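PDB 6YZG: surface-associated protein CshB from Streptococcus gordonii, which probably mediates adhesion as a cell-wall-anchored streptococcal surface protein that binds fibronectin, this construct holding its non-repetitive domain 2. Local coordinates for residues D14-L19 / P84-G89. Numbering follows the deposited sequence.
Sequences DQRGGL and PPSVTG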
loop_
_atom_site.group_PDB
_atom_site.type_symbol
_atom_site.label_atom_id
_atom_site.label_comp_id
_atom_site.label_asym_id
_atom_site.label_seq_id
_atom_site.Cartn_x
_atom_site.Cartn_y
_atom_site.Cartn_z
ATOM N N ASP A 14 19.009 18.622 -19.935
ATOM C CA ASP A 14 18.858 18.172 -21.348
ATOM C C ASP A 14 17.738 18.969 -22.051
ATOM O O ASP A 14 17.136 19.756 -21.403
ATOM C CB ASP A 14 18.702 16.647 -21.424
ATOM C CG ASP A 14 17.362 16.072 -21.003
ATOM O OD1 ASP A 14 16.449 16.820 -20.818
ATOM O OD2 ASP A 14 17.298 14.862 -20.837
ATOM N N GLN A 15 17.484 18.639 -23.320
ATOM C CA GLN A 15 16.454 19.276 -24.191
ATOM C C GLN A 15 15.054 19.207 -23.565
ATOM O O GLN A 15 14.233 20.053 -23.886
ATOM C CB GLN A 15 16.382 18.533 -25.536
ATOM C CG GLN A 15 17.448 18.901 -26.577
ATOM C CD GLN A 15 17.498 18.080 -27.855
ATOM O OE1 GLN A 15 18.143 17.028 -27.953
ATOM N NE2 GLN A 15 16.817 18.553 -28.877
ATOM N N ARG A 16 14.770 18.201 -22.743
ATOM C CA ARG A 16 13.429 18.021 -22.141
ATOM C C ARG A 16 13.377 18.525 -20.701
ATOM O O ARG A 16 12.444 18.211 -20.034
ATOM C CB ARG A 16 13.006 16.557 -22.290
ATOM C CG ARG A 16 13.060 16.072 -23.730
ATOM C CD ARG A 16 12.431 14.714 -23.947
ATOM N NE ARG A 16 13.187 13.725 -23.214
ATOM C CZ ARG A 16 12.831 12.468 -22.992
ATOM N NH1 ARG A 16 11.707 11.983 -23.475
ATOM N NH2 ARG A 16 13.608 11.700 -22.277
ATOM N N GLY A 17 14.408 19.242 -20.268
ATOM C CA GLY A 17 14.472 19.789 -18.914
ATOM C C GLY A 17 14.789 18.717 -17.875
ATOM O O GLY A 17 14.454 18.889 -16.718
ATOM N N GLY A 18 15.331 17.596 -18.311
ATOM C CA GLY A 18 15.722 16.543 -17.373
ATOM C C GLY A 18 17.229 16.381 -17.226
ATOM O O GLY A 18 18.040 17.081 -17.907
ATOM N N LEU A 19 17.602 15.444 -16.376
ATOM C CA LEU A 19 19.012 15.287 -16.002
ATOM C C LEU A 19 19.749 14.627 -17.152
ATOM O O LEU A 19 19.301 13.657 -17.760
ATOM C CB LEU A 19 19.139 14.446 -14.722
ATOM C CG LEU A 19 18.993 15.244 -13.418
ATOM C CD1 LEU A 19 17.771 16.111 -13.350
ATOM C CD2 LEU A 19 19.004 14.272 -12.242
ATOM N N PRO A 84 11.899 6.722 -23.462
ATOM C CA PRO A 84 11.740 6.812 -22.030
ATOM C C PRO A 84 11.928 8.252 -21.595
ATOM O O PRO A 84 12.488 9.079 -22.335
ATOM C CB PRO A 84 12.870 5.981 -21.457
ATOM C CG PRO A 84 13.910 6.078 -22.503
ATOM C CD PRO A 84 13.176 6.156 -23.864
ATOM N N PRO A 85 11.437 8.533 -20.386
ATOM C CA PRO A 85 11.480 9.882 -19.815
ATOM C C PRO A 85 12.907 10.195 -19.354
ATOM O O PRO A 85 13.822 9.451 -19.557
ATOM C CB PRO A 85 10.490 9.802 -18.695
ATOM C CG PRO A 85 10.694 8.388 -18.178
ATOM C CD PRO A 85 10.869 7.563 -19.429
ATOM N N SER A 86 13.072 11.416 -18.859
ATOM C CA SER A 86 14.299 11.857 -18.179
ATOM C C SER A 86 13.986 11.932 -16.693
ATOM O O SER A 86 12.851 12.157 -16.268
ATOM C CB SER A 86 14.843 13.168 -18.693
ATOM O OG SER A 86 15.215 13.065 -20.078
ATOM N N VAL A 87 15.017 11.742 -15.909
ATOM C CA VAL A 87 14.942 12.004 -14.467
ATOM C C VAL A 87 14.710 13.494 -14.281
ATOM O O VAL A 87 15.387 14.293 -14.996
ATOM C CB VAL A 87 16.214 11.538 -13.768
ATOM C CG1 VAL A 87 16.146 11.835 -12.283
ATOM C CG2 VAL A 87 16.462 10.045 -14.011
ATOM N N THR A 88 13.822 13.871 -13.401
ATOM C CA THR A 88 13.473 15.314 -13.272
ATOM C C THR A 88 12.946 15.634 -11.889
ATOM O O THR A 88 12.417 14.778 -11.225
ATOM C CB THR A 88 12.464 15.700 -14.349
ATOM O OG1 THR A 88 12.296 17.126 -14.377
ATOM C CG2 THR A 88 11.152 15.005 -14.154
ATOM N N GLY A 89 13.102 16.913 -11.476
ATOM C CA GLY A 89 12.434 17.410 -10.271
ATOM C C GLY A 89 11.277 18.301 -10.628
ATOM O O GLY A 89 10.656 18.850 -9.705
HETATM O O HOH W 1 17.534 11.558 -17.205
#
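Arg16 grips one carbonyl end-on with its guanidinium edge, NH2 and NH1 both donating hydrogen bonds to Pro84 O, at 2.9 and 3.2 Å. The acceptor sits in the guanidinium plane, and NH2 has the better geometry, on a lone pair in the carbonyl plane with an N-H...O angle of 159°, whereas NH1 comes from above that plane. A bend at chi3 (-64°) brings the group there. NH2 also donates to Ser86 OG at 3.0 Å, tilted from the guanidinium plane, and Ser86 OG donates a hydrogen bond to Asp14 OD2 at 2.9 Å, on the carboxylate's syn lone pair. The hydroxyl thus bridges arginine and carboxylate, its rotation fixed from both sides.

The other carboxylate oxygen organises the loop. Asp14 OD1 accepts the backbone N-H of Arg16, an Asx turn, and that of Gly18, both from above the carboxylate plane, while Gly17 N to Asp14 O closes a type I turn.

Further along, Leu19 N reaches Val87 O at 2.9 Å, nearly along the C=O axis, and a water joins Leu19 O to Val87 N, completing a backbone link. Gly18 CA packs 3.7 Å from Ser86 CB; a CB on Gly18 would point toward 84-89 and clash with that carbon. Leu19 CD2 meets Val87 CG1 at 3.8 Å as the two side chains cross obliquely; Leu112 and Tyr114 also touch Val87.

The contact pins the loop between strands 10-11 and 24-30 to that preceding strand 119-131 within non-repetitive domain 2. Asp14 ties the turn together through OD1 and, with Arg16, fixes the Ser86 hydroxyl through OD2, while the nearby arginine would be expected to favour the ionised carboxylate.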